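Local coordinates for protein beta-galactosidase (Trichoderma reesei, PDB 3OG2) that probably hydrolyses terminal non-reducing beta-D-galactose residues from beta-D-galactosides, as a glycoprotein of glycoside hydrolase family 35, at residues W252-L257 with N414-T418; S417-Y423 with S442-R448; Y486-E491 with V550-A555. The contacts are given in a common frame with arbitrary orientation. Residue numbers count along the deposited sequence, not the author numbering.

Interaction 1. Residues W252-L257 with N414-T418; sequences WPDNGL and NYSST. With NAG (2-acetamido-2-deoxy-beta-D-glucopyranose), chain D.
Two irregular loops meet around one tyrosine. Residues 252-257 fold into a type II turn from Pro253 to Gly256, closed by Gly256 N to Pro253 O (3.0 Å); residues 414-418 begin with a type I turn from Asn414 to Ser417. The CA atoms of Trp252 and Ser416 stand 5.7 Å apart. Tyr415, chi1 p (86°) with chi2 near -81°, inserts its ring between Trp252 and Leu257, and its OH donates to Pro253 O at 2.7 Å, so this carbonyl serves both the turn and the tyrosine. Leu257 (t, p) lays CB over the ring face in a CH-pi contact, 3.8 Å from the Tyr415 centroid. Trp252 (chi1 m, chi2 10°) runs nearly parallel to the tyrosine, planes at 17°, but slid aside, with Trp252 CE3 3.5 Å from Tyr415 CE2. Asn414, chi1 t, forms an Asx turn, its OD1 accepting from Ser416 N (3.1 Å), while its ND2 carries the N-linked GlcNAc at 1.5 Å from NAG C1. One water joins Trp252 N (3.0 Å) to Ser416 OG (2.9 Å), and another lies within donating distance of Asp254 OD1 (2.8 Å) and Asn414 OD1 (2.7 Å), though it has more acceptors in reach than protons. This glycosylated seam connects the family 35 TIM barrel to beta-galactosidase domain 2: Trp252 and Leu257 also pack on helix 301-313, with Phe307 edge-to-face to Trp252, and Leu257 touches Arg411 of strand 406-412.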
loop_
_atom_site.group_PDB
_atom_site.type_symbol
_atom_site.label_atom_id
_atom_site.label_comp_id
_atom_site.label_asym_id
_atom_site.label_seq_id
_atom_site.Cartn_x
_atom_site.Cartn_y
_atom_site.Cartn_z
ATOM N N TRP A 252 3.591 -16.809 -15.394
ATOM C CA TRP A 252 2.300 -16.240 -15.713
ATOM C C TRP A 252 1.462 -17.416 -16.220
ATOM O O TRP A 252 1.544 -17.813 -17.386
ATOM C CB TRP A 252 2.346 -15.148 -16.768
ATOM C CG TRP A 252 3.049 -13.894 -16.332
ATOM C CD1 TRP A 252 3.800 -13.659 -15.216
ATOM C CD2 TRP A 252 3.007 -12.675 -17.098
ATOM N NE1 TRP A 252 4.243 -12.354 -15.244
ATOM C CE2 TRP A 252 3.764 -11.724 -16.380
ATOM C CE3 TRP A 252 2.402 -12.311 -18.299
ATOM C CZ2 TRP A 252 3.937 -10.411 -16.837
ATOM C CZ3 TRP A 252 2.571 -11.012 -18.749
ATOM C CH2 TRP A 252 3.316 -10.085 -18.027
ATOM N N PRO A 253 0.638 -17.945 -15.385
ATOM C CA PRO A 253 -0.047 -19.196 -15.736
ATOM C C PRO A 253 -1.108 -19.020 -16.822
ATOM O O PRO A 253 -1.654 -17.934 -17.022
ATOM C CB PRO A 253 -0.745 -19.666 -14.464
ATOM C CG PRO A 253 -0.623 -18.564 -13.508
ATOM C CD PRO A 253 0.300 -17.483 -14.044
ATOM N N ASP A 254 -1.293 -20.165 -17.485
ATOM C CA ASP A 254 -2.331 -20.252 -18.498
ATOM C C ASP A 254 -3.642 -19.770 -17.872
ATOM O O ASP A 254 -4.051 -19.958 -16.722
ATOM C CB ASP A 254 -2.443 -21.640 -19.095
ATOM C CG ASP A 254 -1.425 -22.050 -20.145
ATOM O OD1 ASP A 254 -0.574 -21.248 -20.618
ATOM O OD2 ASP A 254 -1.391 -23.234 -20.573
ATOM N N ASN A 255 -4.381 -19.048 -18.681
ATOM C CA ASN A 255 -5.676 -18.530 -18.317
ATOM C C ASN A 255 -5.593 -17.468 -17.241
ATOM O O ASN A 255 -6.671 -17.108 -16.789
ATOM C CB ASN A 255 -6.615 -19.629 -17.793
ATOM C CG ASN A 255 -6.835 -20.711 -18.829
ATOM O OD1 ASN A 255 -6.901 -20.478 -20.037
ATOM N ND2 ASN A 255 -6.947 -21.940 -18.318
ATOM N N GLY A 256 -4.449 -16.934 -16.887
ATOM C CA GLY A 256 -4.396 -15.866 -15.850
ATOM C C GLY A 256 -4.912 -14.529 -16.348
ATOM O O GLY A 256 -5.325 -13.664 -15.546
ATOM N N LEU A 257 -4.921 -14.233 -17.657
ATOM C CA LEU A 257 -5.368 -12.913 -18.110
ATOM C C LEU A 257 -6.871 -12.847 -18.054
ATOM O O LEU A 257 -7.554 -13.704 -18.628
ATOM C CB LEU A 257 -4.852 -12.688 -19.537
ATOM C CG LEU A 257 -5.088 -11.253 -20.022
ATOM C CD1 LEU A 257 -4.120 -10.267 -19.393
ATOM C CD2 LEU A 257 -5.001 -11.207 -21.553
ATOM N N ASN A 414 -0.695 -15.723 -26.933
ATOM C CA ASN A 414 -0.358 -16.277 -25.641
ATOM C C ASN A 414 0.128 -15.100 -24.800
ATOM O O ASN A 414 1.219 -14.606 -25.005
ATOM C CB ASN A 414 0.728 -17.353 -25.798
ATOM C CG ASN A 414 1.177 -17.830 -24.425
ATOM O OD1 ASN A 414 0.729 -17.390 -23.367
ATOM N ND2 ASN A 414 2.162 -18.728 -24.431
ATOM N N TYR A 415 -0.694 -14.650 -23.861
ATOM C CA TYR A 415 -0.448 -13.405 -23.157
ATOM C C TYR A 415 0.862 -13.491 -22.373
ATOM O O TYR A 415 1.378 -12.424 -22.005
ATOM C CB TYR A 415 -1.621 -13.010 -22.229
ATOM C CG TYR A 415 -1.516 -13.650 -20.854
ATOM C CD1 TYR A 415 -1.913 -14.967 -20.625
ATOM C CD2 TYR A 415 -1.020 -12.917 -19.797
ATOM C CE1 TYR A 415 -1.829 -15.577 -19.405
ATOM C CE2 TYR A 415 -0.894 -13.490 -18.549
ATOM C CZ TYR A 415 -1.305 -14.793 -18.358
ATOM O OH TYR A 415 -1.175 -15.320 -17.108
ATOM N N SER A 416 1.307 -14.671 -22.015
ATOM C CA SER A 416 2.517 -14.940 -21.220
ATOM C C SER A 416 3.776 -14.848 -22.061
ATOM O O SER A 416 4.896 -14.859 -21.528
ATOM C CB SER A 416 2.333 -16.352 -20.590
ATOM O OG SER A 416 3.594 -16.800 -20.038
ATOM N N SER A 417 3.625 -14.842 -23.383
ATOM C CA SER A 417 4.745 -15.060 -24.276
ATOM C C SER A 417 5.880 -14.047 -24.070
ATOM O O SER A 417 5.661 -12.832 -23.981
ATOM C CB SER A 417 4.286 -14.928 -25.728
ATOM O OG SER A 417 5.447 -15.136 -26.572
ATOM N N THR A 418 7.102 -14.598 -24.029
ATOM C CA THR A 418 8.269 -13.742 -23.950
ATOM C C THR A 418 8.949 -13.668 -25.307
ATOM O O THR A 418 10.058 -13.123 -25.408
ATOM C CB THR A 418 9.282 -14.312 -22.940
ATOM O OG1 THR A 418 9.587 -15.662 -23.299
ATOM C CG2 THR A 418 8.638 -14.306 -21.530
HETATM C C1 NAG D . 2.932 -18.994 -23.229
HETATM C C2 NAG D . 3.086 -20.505 -23.315
HETATM C C3 NAG D . 4.013 -20.997 -22.216
HETATM C C4 NAG D . 5.277 -20.173 -21.940
HETATM C C5 NAG D . 5.001 -18.655 -21.974
HETATM C C6 NAG D . 6.253 -17.788 -22.020
HETATM C C7 NAG D . 1.006 -21.584 -24.154
HETATM C C8 NAG D . -0.402 -21.924 -23.735
HETATM N N2 NAG D . 1.820 -21.203 -23.173
HETATM O O3 NAG D . 4.219 -22.387 -22.316
HETATM O O4 NAG D . 5.705 -20.514 -20.645
HETATM O O5 NAG D . 4.219 -18.426 -23.127
HETATM O O6 NAG D . 6.905 -17.963 -23.289
HETATM O O7 NAG D . 1.389 -22.043 -25.242
HETATM O O HOH W 1 4.757 -18.169 -17.747
HETATM O O HOH W 2 -0.712 -18.577 -21.449
#

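Interaction 2. Residues S417-Y423 with S442-R448; sequences STDTASY and SLTLTGR. With NAG (2-acetamido-2-deoxy-beta-D-glucopyranose), chain D.
Strands 421-423 and 443-445 run antiparallel, their axes 4.7 Å apart at 149°. Ala421 with Leu445 and Tyr423 with Leu443 are hydrogen-bonded pairs: Ala421 N to Leu445 O and Leu445 N to Ala421 O are both 2.8 Å, Tyr423 N to Leu443 O is 2.9 Å and Leu443 N to Tyr423 O 2.8 Å. Ser422 with Thr444, between them, is a non-hydrogen-bonded pair. Tyr423, chi1 p, turns its ring across the neighbouring strand: Leu443 CB fills one face, 3.7 Å from the Tyr423 centroid, and Leu445 CB lies 3.8 Å from Tyr423 CE1. The tyrosine OH reaches His453. In this three-stranded antiparallel sheet of domain 2, strand 443-445 is an edge, with strand 421-427 in the centre. Thr420 and Thr444, both chi1 m, meet at CG2 to CG2, 3.4 Å. Beyond the strands, Gly447 presses its bare CA into the bend at Thr418, 3.5 Å from Thr418 O, where a CB would clash. Arg448 N donates to Ser417 O (2.9 Å); its extended side chain slides under Thr418, whose CG2 covers the guanidinium, and NE bonds Ser416 O.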
loop_
_atom_site.group_PDB
_atom_site.type_symbol
_atom_site.label_atom_id
_atom_site.label_comp_id
_atom_site.label_asym_id
_atom_site.label_seq_id
_atom_site.Cartn_x
_atom_site.Cartn_y
_atom_site.Cartn_z
ATOM N N SER A 417 3.625 -14.842 -23.383
ATOM C CA SER A 417 4.745 -15.060 -24.276
ATOM C C SER A 417 5.880 -14.047 -24.070
ATOM O O SER A 417 5.661 -12.832 -23.981
ATOM C CB SER A 417 4.286 -14.928 -25.728
ATOM O OG SER A 417 5.447 -15.136 -26.572
ATOM N N THR A 418 7.102 -14.598 -24.029
ATOM C CA THR A 418 8.269 -13.742 -23.950
ATOM C C THR A 418 8.949 -13.668 -25.307
ATOM O O THR A 418 10.058 -13.123 -25.408
ATOM C CB THR A 418 9.282 -14.312 -22.940
ATOM O OG1 THR A 418 9.587 -15.662 -23.299
ATOM C CG2 THR A 418 8.638 -14.306 -21.530
ATOM N N ASP A 419 8.309 -14.188 -26.342
ATOM C CA ASP A 419 8.907 -14.052 -27.656
ATOM C C ASP A 419 8.624 -12.702 -28.285
ATOM O O ASP A 419 7.792 -11.923 -27.827
ATOM C CB ASP A 419 8.319 -15.133 -28.568
ATOM C CG ASP A 419 8.764 -16.505 -28.093
ATOM O OD1 ASP A 419 9.880 -16.592 -27.542
ATOM O OD2 ASP A 419 8.000 -17.460 -28.253
ATOM N N THR A 420 9.361 -12.428 -29.357
ATOM C CA THR A 420 9.132 -11.233 -30.157
ATOM C C THR A 420 8.327 -11.572 -31.399
ATOM O O THR A 420 8.616 -12.534 -32.113
ATOM C CB THR A 420 10.459 -10.566 -30.577
ATOM O OG1 THR A 420 11.091 -10.068 -29.391
ATOM C CG2 THR A 420 10.229 -9.334 -31.409
ATOM N N ALA A 421 7.302 -10.804 -31.697
ATOM C CA ALA A 421 6.456 -10.945 -32.855
ATOM C C ALA A 421 6.622 -9.772 -33.792
ATOM O O ALA A 421 6.700 -8.644 -33.352
ATOM C CB ALA A 421 5.012 -11.004 -32.355
ATOM N N SER A 422 6.707 -10.039 -35.078
ATOM C CA SER A 422 6.660 -9.045 -36.142
ATOM C C SER A 422 5.274 -9.024 -36.735
ATOM O O SER A 422 4.690 -10.080 -36.980
ATOM C CB SER A 422 7.626 -9.447 -37.261
ATOM O OG SER A 422 8.963 -9.470 -36.720
ATOM N N TYR A 423 4.709 -7.837 -36.964
ATOM C CA TYR A 423 3.348 -7.763 -37.437
ATOM C C TYR A 423 3.111 -6.449 -38.172
ATOM O O TYR A 423 3.947 -5.524 -38.118
ATOM C CB TYR A 423 2.385 -7.922 -36.242
ATOM C CG TYR A 423 2.311 -6.773 -35.280
ATOM C CD1 TYR A 423 3.318 -6.602 -34.334
ATOM C CD2 TYR A 423 1.261 -5.849 -35.286
ATOM C CE1 TYR A 423 3.276 -5.548 -33.418
ATOM C CE2 TYR A 423 1.200 -4.798 -34.370
ATOM C CZ TYR A 423 2.223 -4.663 -33.439
ATOM O OH TYR A 423 2.165 -3.595 -32.567
ATOM N N SER A 442 7.860 -3.604 -40.765
ATOM C CA SER A 442 7.034 -4.329 -39.798
ATOM C C SER A 442 7.147 -3.709 -38.416
ATOM O O SER A 442 8.213 -3.214 -38.064
ATOM C CB SER A 442 7.443 -5.818 -39.631
ATOM O OG SER A 442 7.231 -6.515 -40.840
ATOM N N LEU A 443 6.036 -3.741 -37.694
ATOM C CA LEU A 443 6.032 -3.459 -36.274
ATOM C C LEU A 443 6.549 -4.638 -35.478
ATOM O O LEU A 443 6.497 -5.784 -35.960
ATOM C CB LEU A 443 4.592 -3.199 -35.824
ATOM C CG LEU A 443 3.913 -2.105 -36.657
ATOM C CD1 LEU A 443 2.438 -2.014 -36.281
ATOM C CD2 LEU A 443 4.558 -0.732 -36.565
ATOM N N THR A 444 6.998 -4.371 -34.262
ATOM C CA THR A 444 7.548 -5.383 -33.371
ATOM C C THR A 444 6.814 -5.329 -32.047
ATOM O O THR A 444 6.584 -4.247 -31.492
ATOM C CB THR A 444 9.069 -5.087 -33.096
ATOM O OG1 THR A 444 9.766 -5.202 -34.352
ATOM C CG2 THR A 444 9.682 -6.091 -32.126
ATOM N N LEU A 445 6.460 -6.495 -31.534
ATOM C CA LEU A 445 5.925 -6.627 -30.156
ATOM C C LEU A 445 6.914 -7.545 -29.437
ATOM O O LEU A 445 6.962 -8.761 -29.755
ATOM C CB LEU A 445 4.476 -7.139 -30.145
ATOM C CG LEU A 445 3.859 -7.085 -28.729
ATOM C CD1 LEU A 445 3.543 -5.662 -28.343
ATOM C CD2 LEU A 445 2.616 -7.964 -28.680
ATOM N N THR A 446 7.723 -7.038 -28.531
ATOM C CA THR A 446 8.720 -7.862 -27.825
ATOM C C THR A 446 8.072 -8.585 -26.661
ATOM O O THR A 446 6.825 -8.481 -26.455
ATOM C CB THR A 446 9.911 -6.988 -27.377
ATOM O OG1 THR A 446 9.476 -6.017 -26.412
ATOM C CG2 THR A 446 10.488 -6.228 -28.575
ATOM N N GLY A 447 8.814 -9.361 -25.900
ATOM C CA GLY A 447 8.228 -10.226 -24.903
ATOM C C GLY A 447 7.478 -9.480 -23.800
ATOM O O GLY A 447 7.944 -8.440 -23.321
ATOM N N ARG A 448 6.334 -10.036 -23.427
ATOM C CA ARG A 448 5.507 -9.450 -22.326
ATOM C C ARG A 448 5.356 -7.956 -22.466
ATOM O O ARG A 448 5.491 -7.177 -21.516
ATOM C CB ARG A 448 6.084 -9.865 -20.970
ATOM C CG ARG A 448 5.821 -11.360 -20.813
ATOM C CD ARG A 448 6.283 -11.898 -19.479
ATOM N NE ARG A 448 5.944 -13.318 -19.415
ATOM C CZ ARG A 448 6.184 -14.110 -18.381
ATOM N NH1 ARG A 448 6.756 -13.631 -17.285
ATOM N NH2 ARG A 448 5.836 -15.391 -18.474
HETATM C C1 NAG D . 2.932 -18.994 -23.229
HETATM C C2 NAG D . 3.086 -20.505 -23.315
HETATM C C3 NAG D . 4.013 -20.997 -22.216
HETATM C C4 NAG D . 5.277 -20.173 -21.940
HETATM C C5 NAG D . 5.001 -18.655 -21.974
HETATM C C6 NAG D . 6.253 -17.788 -22.020
HETATM C C7 NAG D . 1.006 -21.584 -24.154
HETATM C C8 NAG D . -0.402 -21.924 -23.735
HETATM N N2 NAG D . 1.820 -21.203 -23.173
HETATM O O3 NAG D . 4.219 -22.387 -22.316
HETATM O O4 NAG D . 5.705 -20.514 -20.645
HETATM O O5 NAG D . 4.219 -18.426 -23.127
HETATM O O6 NAG D . 6.905 -17.963 -23.289
HETATM O O7 NAG D . 1.389 -22.043 -25.242
HETATM O O HOH W 3 11.467 -9.923 -26.367
HETATM O O HOH W 4 9.716 -6.692 -36.578
HETATM O O HOH W 5 4.652 -2.246 -32.034
#

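Interaction 3. Residues Y486-E491 with V550-A555; sequences YGGAQE and VDRNSA. With MAN (alpha-D-mannopyranose), chain B.
Parallel strand ends pair Tyr486 with Val550 and Gly487 with Asp551, at CA separations of 4.8 and 4.9 Å. Both polar backbone atoms of Gly487 face the neighbouring segment: its N donates to Val550 O (3.1 Å), and its O accepts a weak bond from Arg552 N (2.8 Å). After the strand, a type II turn from Gly488 to Glu491 closes through Glu491 N to Gly488 O (3.1 Å), and Gly488 N gives a weak bond to Glu491 OE1 (2.9 Å), a carboxylate oxygen that also meets Lys451 and His493. Arg552 passes its guanidinium face over Gly488 N. Its NH2 is 4.3 Å from Glu491 OE2, too far for a salt bridge, and pairs instead with Asp449; one water accepts weakly from Arg552 NH1 (3.4 Å) and donates to Glu491 OE2 (2.7 Å). Tyr486 (chi1 p) sets CB against Val550 CG2 (3.8 Å) and Ala555 CB (4.0 Å). Asn553 ND2 donates to O2 of a mannose (2.9 Å) that belongs to a glycan attached to the protein. Asp551, chi1 p, uses OD1 to accept from Ser554 N (3.0 Å) and Ser554 OG (2.7 Å): the classic N-cap of a short helix, here starting straight from a parallel strand of the mixed five-stranded sheet in domain 2.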
loop_
_atom_site.group_PDB
_atom_site.type_symbol
_atom_site.label_atom_id
_atom_site.label_comp_id
_atom_site.label_asym_id
_atom_site.label_seq_id
_atom_site.Cartn_x
_atom_site.Cartn_y
_atom_site.Cartn_z
ATOM N N TYR A 486 6.369 7.405 -27.980
ATOM C CA TYR A 486 7.488 6.533 -27.652
ATOM C C TYR A 486 7.269 5.116 -28.154
ATOM O O TYR A 486 6.154 4.627 -28.358
ATOM C CB TYR A 486 7.805 6.503 -26.123
ATOM C CG TYR A 486 6.680 5.837 -25.319
ATOM C CD1 TYR A 486 5.574 6.590 -24.925
ATOM C CD2 TYR A 486 6.702 4.493 -24.976
ATOM C CE1 TYR A 486 4.544 5.995 -24.197
ATOM C CE2 TYR A 486 5.686 3.887 -24.270
ATOM C CZ TYR A 486 4.591 4.663 -23.877
ATOM O OH TYR A 486 3.557 4.056 -23.161
ATOM N N GLY A 487 8.419 4.430 -28.353
ATOM C CA GLY A 487 8.430 2.984 -28.626
ATOM C C GLY A 487 9.533 2.329 -27.819
ATOM O O GLY A 487 10.488 2.985 -27.406
ATOM N N GLY A 488 9.453 1.029 -27.634
ATOM C CA GLY A 488 10.588 0.269 -27.100
ATOM C C GLY A 488 11.738 0.375 -28.076
ATOM O O GLY A 488 11.579 0.526 -29.294
ATOM N N ALA A 489 12.933 0.287 -27.536
ATOM C CA ALA A 489 14.123 0.378 -28.406
ATOM C C ALA A 489 14.100 -0.626 -29.556
ATOM O O ALA A 489 13.700 -1.783 -29.401
ATOM C CB ALA A 489 15.370 0.160 -27.569
ATOM N N GLN A 490 14.549 -0.130 -30.722
ATOM C CA GLN A 490 14.659 -0.901 -31.968
ATOM C C GLN A 490 13.286 -1.172 -32.604
ATOM O O GLN A 490 13.230 -1.879 -33.644
ATOM C CB GLN A 490 15.431 -2.223 -31.811
ATOM C CG GLN A 490 16.890 -1.890 -31.478
ATOM C CD GLN A 490 17.248 -0.567 -32.147
ATOM O OE1 GLN A 490 17.034 -0.405 -33.355
ATOM N NE2 GLN A 490 17.770 0.373 -31.362
ATOM N N GLU A 491 12.187 -0.668 -32.057
ATOM C CA GLU A 491 10.869 -0.834 -32.723
ATOM C C GLU A 491 10.690 0.193 -33.818
ATOM O O GLU A 491 10.962 1.404 -33.614
ATOM C CB GLU A 491 9.763 -0.669 -31.707
ATOM C CG GLU A 491 9.572 -1.783 -30.682
ATOM C CD GLU A 491 8.638 -1.354 -29.546
ATOM O OE1 GLU A 491 7.920 -0.332 -29.629
ATOM O OE2 GLU A 491 8.658 -2.090 -28.510
ATOM N N VAL A 550 10.692 9.376 -28.817
ATOM C CA VAL A 550 11.698 8.851 -27.920
ATOM C C VAL A 550 11.535 7.343 -27.718
ATOM O O VAL A 550 10.503 6.765 -28.076
ATOM C CB VAL A 550 11.633 9.558 -26.543
ATOM C CG1 VAL A 550 11.942 11.046 -26.716
ATOM C CG2 VAL A 550 10.285 9.355 -25.857
ATOM N N ASP A 551 12.566 6.717 -27.117
ATOM C CA ASP A 551 12.337 5.324 -26.724
ATOM C C ASP A 551 11.714 5.309 -25.341
ATOM O O ASP A 551 11.643 6.285 -24.564
ATOM C CB ASP A 551 13.611 4.515 -26.819
ATOM C CG ASP A 551 14.658 4.867 -25.791
ATOM O OD1 ASP A 551 14.602 5.964 -25.186
ATOM O OD2 ASP A 551 15.584 4.034 -25.661
ATOM N N ARG A 552 11.219 4.117 -24.967
ATOM C CA ARG A 552 10.524 3.957 -23.685
ATOM C C ARG A 552 11.384 4.361 -22.519
ATOM O O ARG A 552 10.928 5.025 -21.594
ATOM C CB ARG A 552 10.160 2.464 -23.511
ATOM C CG ARG A 552 9.406 2.256 -22.218
ATOM C CD ARG A 552 9.311 0.748 -21.893
ATOM N NE ARG A 552 8.428 0.035 -22.818
ATOM C CZ ARG A 552 8.684 -0.844 -23.759
ATOM N NH1 ARG A 552 9.927 -1.300 -24.058
ATOM N NH2 ARG A 552 7.646 -1.307 -24.432
ATOM N N ASN A 553 12.657 3.940 -22.521
ATOM C CA ASN A 553 13.491 4.239 -21.366
ATOM C C ASN A 553 13.762 5.735 -21.264
ATOM O O ASN A 553 13.930 6.189 -20.131
ATOM C CB ASN A 553 14.794 3.436 -21.434
ATOM C CG ASN A 553 14.492 1.980 -21.184
ATOM O OD1 ASN A 553 14.074 1.240 -22.077
ATOM N ND2 ASN A 553 14.734 1.518 -19.959
ATOM N N SER A 554 13.772 6.469 -22.367
ATOM C CA SER A 554 13.834 7.938 -22.240
ATOM C C SER A 554 12.507 8.480 -21.733
ATOM O O SER A 554 12.497 9.399 -20.886
ATOM C CB SER A 554 14.125 8.538 -23.609
ATOM O OG SER A 554 15.424 8.183 -23.987
ATOM N N ALA A 555 11.377 7.953 -22.229
ATOM C CA ALA A 555 10.069 8.448 -21.776
ATOM C C ALA A 555 9.870 8.289 -20.274
ATOM O O ALA A 555 9.210 9.068 -19.607
ATOM C CB ALA A 555 8.947 7.668 -22.476
HETATM C C1 MAN B . 15.945 -1.842 -18.097
HETATM C C2 MAN B . 14.786 -2.322 -18.958
HETATM C C3 MAN B . 15.381 -2.949 -20.242
HETATM C C4 MAN B . 16.257 -1.896 -20.967
HETATM C C5 MAN B . 17.385 -1.457 -20.005
HETATM C C6 MAN B . 18.196 -0.325 -20.646
HETATM O O2 MAN B . 13.976 -1.203 -19.283
HETATM O O3 MAN B . 14.250 -3.264 -21.105
HETATM O O4 MAN B . 16.835 -2.509 -22.100
HETATM O O5 MAN B . 16.771 -0.932 -18.823
HETATM O O6 MAN B . 19.333 -0.032 -19.818
HETATM O O HOH W 6 13.681 1.976 -24.677
HETATM O O HOH W 7 10.206 -3.406 -26.727
#

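From the N terminus, interaction 1 closes the longest loop: it starts in the TIM barrel, between strand 236-239 and helix 261-268, and ends 157 residues later in domain 2, joining the two. Interaction 2 opens on the same residues, Ser417 and Thr418, and closes a much shorter loop that includes strand 434-436 of its three-stranded sheet. The two are physically continuous, since Arg448 reaches back to Ser416 O and Trp252, and both border the GlcNAc on Asn414. Interaction 3 follows in series, neither nested nor crossed, and joins strands 481-487 and 545-551 of another domain 2 sheet. It touches interaction 2 where Thr444 packs on Glu491, but not interaction 1, whose nearest atoms are about 12 Å away.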